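Local coordinates for YycN protein (Bacillus subtilis, PDB 1ON0), which probably transfers acyl groups, most likely acetyl from acetyl-CoA, as a homodimeric member of the GNAT acetyltransferase family, though its substrate is unknown, at residues His84-Ala89 against Ile122-Leu127; Ala25-Lys30 against His128-Asn133. All coordinates share one frame; numbering follows the deposited sequence.

Contact 1 of 2, residues His84-Ala89 against Ile122-Leu127; sequences HPQQEA and IRKLSL
A type I turn from His84 to Gln87 brings the chain into strand 88-96. His84 has CG anti to its backbone N, and ND1 takes the Gln86 N-H in the ring plane at 2.9 Å, while Glu88 CB sits over the centre of the imidazole. The side chain of Gln86 runs beside Lys124, both pointing the same way. Gln87 then offers its carbonyl: Arg123 N reaches Gln87 O at 2.8 Å from above the carbonyl plane, and Lys124 N adds a weak bond to the same oxygen. From here the pairing is parallel, the two strands of a beta-alpha-beta unit whose crossover is helix 105-119, as in the GNAT fold. Glu88 stretches out alongside an equally extended Lys124; its OE1 lies 3.2 Å from Ser126 CB and forms only a long salt bridge, 4.0 Å, to Lys124 NZ. Ala89 bonds to strand 124-127 through both its backbone N and O: Ala89 N to Lys124 O at 2.9 Å and Ala89 O to Ser126 N at 2.9 Å, both in the carbonyl plane. On the sheet face reached by Ala89 and Leu125, the methyl of Ala89 meets Ile122 CD1 at 3.5 Å, and helix 105-119 packs on Ile122 and Leu125 through Ala117.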
# COMPACT_ATOMS: atom_id res chain seq x y z
N HIS B 84 -35.95 -7.41 -0.91
CA HIS B 84 -35.79 -6.03 -1.34
C HIS B 84 -36.02 -5.92 -2.84
O HIS B 84 -35.47 -6.70 -3.62
CB HIS B 84 -34.41 -5.51 -0.95
CG HIS B 84 -34.26 -4.03 -1.12
ND1 HIS B 84 -34.29 -3.41 -2.35
CD2 HIS B 84 -34.04 -3.05 -0.22
CE1 HIS B 84 -34.09 -2.12 -2.20
NE2 HIS B 84 -33.94 -1.87 -0.91
N PRO B 85 -36.84 -4.95 -3.28
CA PRO B 85 -37.14 -4.75 -4.70
C PRO B 85 -35.94 -4.61 -5.63
O PRO B 85 -36.07 -4.78 -6.84
CB PRO B 85 -38.02 -3.49 -4.70
CG PRO B 85 -37.53 -2.75 -3.50
CD PRO B 85 -37.40 -3.86 -2.47
N GLN B 86 -34.77 -4.31 -5.08
CA GLN B 86 -33.57 -4.19 -5.91
C GLN B 86 -32.45 -5.04 -5.33
O GLN B 86 -31.27 -4.79 -5.59
CB GLN B 86 -33.12 -2.73 -6.00
CG GLN B 86 -34.20 -1.77 -6.49
CD GLN B 86 -33.68 -0.35 -6.69
OE1 GLN B 86 -34.41 0.62 -6.51
NE2 GLN B 86 -32.41 -0.24 -7.09
N GLN B 87 -32.83 -6.04 -4.55
CA GLN B 87 -31.88 -6.96 -3.93
C GLN B 87 -30.73 -6.14 -3.31
O GLN B 87 -29.57 -6.55 -3.34
CB GLN B 87 -31.34 -7.94 -4.98
CG GLN B 87 -30.96 -9.33 -4.46
CD GLN B 87 -32.12 -10.33 -4.41
OE1 GLN B 87 -32.78 -10.59 -5.42
NE2 GLN B 87 -32.36 -10.91 -3.24
N GLU B 88 -31.07 -4.99 -2.75
CA GLU B 88 -30.08 -4.13 -2.15
C GLU B 88 -29.73 -4.61 -0.75
O GLU B 88 -30.46 -5.40 -0.15
CB GLU B 88 -30.59 -2.69 -2.11
CG GLU B 88 -29.50 -1.62 -2.04
CD GLU B 88 -30.05 -0.20 -2.18
OE1 GLU B 88 -29.26 0.73 -2.44
OE2 GLU B 88 -31.28 -0.02 -2.03
N ALA B 89 -28.60 -4.15 -0.23
CA ALA B 89 -28.17 -4.50 1.11
C ALA B 89 -27.47 -3.26 1.64
O ALA B 89 -26.75 -2.59 0.90
CB ALA B 89 -27.22 -5.68 1.09
N ILE B 122 -27.27 -10.37 -3.57
CA ILE B 122 -27.33 -8.92 -3.48
C ILE B 122 -26.98 -8.29 -4.83
O ILE B 122 -25.96 -8.62 -5.41
CB ILE B 122 -26.32 -8.41 -2.44
CG1 ILE B 122 -26.60 -9.08 -1.10
CG2 ILE B 122 -26.39 -6.91 -2.34
CD1 ILE B 122 -25.64 -8.65 -0.03
N ARG B 123 -27.82 -7.38 -5.31
CA ARG B 123 -27.57 -6.72 -6.59
C ARG B 123 -27.16 -5.26 -6.43
O ARG B 123 -26.73 -4.63 -7.40
CB ARG B 123 -28.81 -6.76 -7.48
CG ARG B 123 -29.08 -8.08 -8.20
CD ARG B 123 -29.53 -7.81 -9.64
NE ARG B 123 -30.61 -6.83 -9.71
CZ ARG B 123 -30.89 -6.08 -10.78
NH1 ARG B 123 -30.16 -6.18 -11.89
NH2 ARG B 123 -31.90 -5.22 -10.74
N LYS B 124 -27.30 -4.71 -5.23
CA LYS B 124 -26.94 -3.31 -5.00
C LYS B 124 -26.51 -3.08 -3.55
O LYS B 124 -26.97 -3.76 -2.63
CB LYS B 124 -28.15 -2.43 -5.34
CG LYS B 124 -27.92 -0.93 -5.26
CD LYS B 124 -29.19 -0.16 -5.63
CE LYS B 124 -28.98 1.34 -5.51
NZ LYS B 124 -30.14 2.12 -6.04
N LEU B 125 -25.61 -2.12 -3.35
CA LEU B 125 -25.12 -1.80 -2.03
C LEU B 125 -25.41 -0.37 -1.67
O LEU B 125 -25.28 0.53 -2.51
CB LEU B 125 -23.62 -2.02 -1.95
CG LEU B 125 -23.15 -3.45 -2.14
CD1 LEU B 125 -21.63 -3.43 -2.18
CD2 LEU B 125 -23.66 -4.34 -0.99
N SER B 126 -25.78 -0.16 -0.42
CA SER B 126 -26.11 1.18 0.06
C SER B 126 -25.40 1.38 1.40
O SER B 126 -25.22 0.42 2.15
CB SER B 126 -27.63 1.29 0.21
OG SER B 126 -28.01 2.59 0.54
N LEU B 127 -25.00 2.61 1.70
CA LEU B 127 -24.30 2.89 2.94
C LEU B 127 -24.37 4.36 3.37
O LEU B 127 -24.74 5.24 2.58
CB LEU B 127 -22.82 2.50 2.80
CG LEU B 127 -21.97 3.33 1.82
CD1 LEU B 127 -21.71 4.71 2.39
CD2 LEU B 127 -20.64 2.63 1.58

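Contact 2 of 2, residues Ala25-Lys30 against His128-Asn133; sequences AEEKVK and HVFAHN
His128 opens the loop that follows strand 124-127, and its work is on its own segment: the ring is laid over Phe130, with His128 CE1 3.6 Å above the centre of the phenyl. Phe130, CG anti to its carbonyl carbon, puts its opposite face against helix 10-31. There the Glu27 CB methylene makes a CH-pi contact, 3.6 Å from the Phe130 centroid and offset toward the rim. Lys28 comes in at right angles and in the ring plane, its CD 3.8 Å from Phe130 CE2; its ammonium end also has a cation-pi partner in Trp34. The phenyl is thus held on both faces and at one edge. A type I turn from Phe130 to Asn133 then swings His132 toward the helix. Its CG takes the crowded position between backbone N and carbonyl carbon (chi1 63°), so that Phe130 CB lies under one face of the imidazole and Lys30 CB over the other. In the ring plane, His132 NE2 gives its hydrogen to Glu27 OE2 at 2.6 Å, nearly straight at 168°, though it meets the carboxylate from above its plane. Glu27 bends at chi2 to carry that group there, and OE1 is also weakly bonded by His23. An alanine in place of Glu27 would remove the carboxylate, and with it the bond to His132, and would probably let the imidazole turn more freely and loosen the loop from the helix. Asn133 stands at the N-cap position of helix 134-142. With so short a bond to the carboxylate of the buried Glu27, His132 is likely to be biased toward its protonated form, although Lys30 NZ, 4.1 Å from His132 NE2, would probably oppose that charge.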
# COMPACT_ATOMS: atom_id res chain seq x y z
N ALA B 25 -20.66 7.04 18.57
CA ALA B 25 -21.00 8.17 19.40
C ALA B 25 -20.04 9.31 19.07
O ALA B 25 -20.45 10.47 18.95
CB ALA B 25 -20.89 7.80 20.87
N GLU B 26 -18.77 8.98 18.90
CA GLU B 26 -17.75 9.97 18.59
C GLU B 26 -18.04 10.59 17.21
O GLU B 26 -17.84 11.78 17.00
CB GLU B 26 -16.38 9.28 18.63
CG GLU B 26 -15.17 10.10 18.19
CD GLU B 26 -13.93 9.22 17.99
OE1 GLU B 26 -13.60 8.44 18.92
OE2 GLU B 26 -13.28 9.31 16.91
N GLU B 27 -18.55 9.78 16.29
CA GLU B 27 -18.87 10.26 14.96
C GLU B 27 -20.09 11.17 15.00
O GLU B 27 -20.15 12.20 14.32
CB GLU B 27 -19.15 9.09 14.02
CG GLU B 27 -17.98 8.16 13.76
CD GLU B 27 -17.01 8.71 12.74
OE1 GLU B 27 -16.53 7.91 11.91
OE2 GLU B 27 -16.73 9.93 12.77
N LYS B 28 -21.08 10.79 15.79
CA LYS B 28 -22.27 11.61 15.88
C LYS B 28 -21.98 12.96 16.51
O LYS B 28 -22.55 13.97 16.11
CB LYS B 28 -23.35 10.85 16.64
CG LYS B 28 -24.03 9.79 15.78
CD LYS B 28 -24.85 10.47 14.70
CE LYS B 28 -25.57 9.49 13.83
NZ LYS B 28 -26.58 10.19 13.01
N VAL B 29 -21.08 12.98 17.50
CA VAL B 29 -20.71 14.23 18.15
C VAL B 29 -19.93 15.10 17.17
O VAL B 29 -20.16 16.30 17.08
CB VAL B 29 -19.84 14.02 19.38
CG1 VAL B 29 -19.33 15.36 19.89
CG2 VAL B 29 -20.64 13.32 20.46
N LYS B 30 -19.01 14.47 16.44
CA LYS B 30 -18.20 15.19 15.47
C LYS B 30 -19.10 15.85 14.44
O LYS B 30 -18.91 17.01 14.08
CB LYS B 30 -17.20 14.26 14.78
CG LYS B 30 -16.08 13.75 15.68
CD LYS B 30 -15.05 12.92 14.92
CE LYS B 30 -14.25 13.75 13.93
NZ LYS B 30 -13.38 12.87 13.09
N HIS B 128 -24.00 4.62 4.62
CA HIS B 128 -23.98 5.99 5.15
C HIS B 128 -22.55 6.35 5.55
O HIS B 128 -21.82 5.54 6.12
CB HIS B 128 -24.89 6.10 6.38
CG HIS B 128 -24.64 7.32 7.21
ND1 HIS B 128 -23.50 7.49 7.96
CD2 HIS B 128 -25.39 8.44 7.41
CE1 HIS B 128 -23.54 8.66 8.58
NE2 HIS B 128 -24.68 9.26 8.26
N VAL B 129 -22.16 7.57 5.24
CA VAL B 129 -20.84 8.05 5.57
C VAL B 129 -20.98 9.48 6.08
O VAL B 129 -21.66 10.30 5.47
CB VAL B 129 -19.90 8.00 4.32
CG1 VAL B 129 -20.39 8.95 3.25
CG2 VAL B 129 -18.48 8.32 4.72
N PHE B 130 -20.36 9.76 7.23
CA PHE B 130 -20.40 11.10 7.81
C PHE B 130 -19.65 12.05 6.90
O PHE B 130 -18.54 11.76 6.44
CB PHE B 130 -19.76 11.13 9.20
CG PHE B 130 -20.50 10.35 10.24
CD1 PHE B 130 -20.14 9.05 10.53
CD2 PHE B 130 -21.61 10.91 10.88
CE1 PHE B 130 -20.86 8.30 11.46
CE2 PHE B 130 -22.33 10.19 11.82
CZ PHE B 130 -21.96 8.87 12.10
N ALA B 131 -20.25 13.20 6.66
CA ALA B 131 -19.65 14.22 5.81
C ALA B 131 -18.19 14.46 6.17
O ALA B 131 -17.35 14.60 5.28
CB ALA B 131 -20.43 15.52 5.93
N HIS B 132 -17.87 14.49 7.46
CA HIS B 132 -16.50 14.76 7.87
C HIS B 132 -15.51 13.64 7.52
O HIS B 132 -14.30 13.89 7.46
CB HIS B 132 -16.41 15.08 9.37
CG HIS B 132 -16.84 13.95 10.25
ND1 HIS B 132 -18.09 13.87 10.81
CD2 HIS B 132 -16.18 12.83 10.64
CE1 HIS B 132 -18.19 12.75 11.51
NE2 HIS B 132 -17.05 12.10 11.42
N ASN B 133 -16.01 12.43 7.30
CA ASN B 133 -15.16 11.28 6.95
C ASN B 133 -14.74 11.39 5.48
O ASN B 133 -15.10 10.56 4.66
CB ASN B 133 -15.93 9.97 7.16
CG ASN B 133 -15.35 9.12 8.27
OD1 ASN B 133 -15.48 9.44 9.45
ND2 ASN B 133 -14.71 8.02 7.89

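How the contacts relate
Starting at the N terminus, the chain passes strand 4-7 and then runs along helix 10-31, whose last turns supply residues 25-30. It continues through helix 36-50 and the antiparallel strands 60-66 and 72-79 to reach residues 84-89. Helix 105-119 then leads to 122-127, where contact 1 closes the shorter loop, with 32 residues between its segments. The next residue begins 128-133, which closes the wider loop of contact 2, spanning 97 residues and enclosing the first entirely. Contact 1 pairs strand 124-127, outermost in the sheet of this chain, with its neighbour; contact 2 fastens the loop leaving that strand to helix 10-31. Their centres lie about 23 Å apart, joined by the continuous chain from 122 to 133.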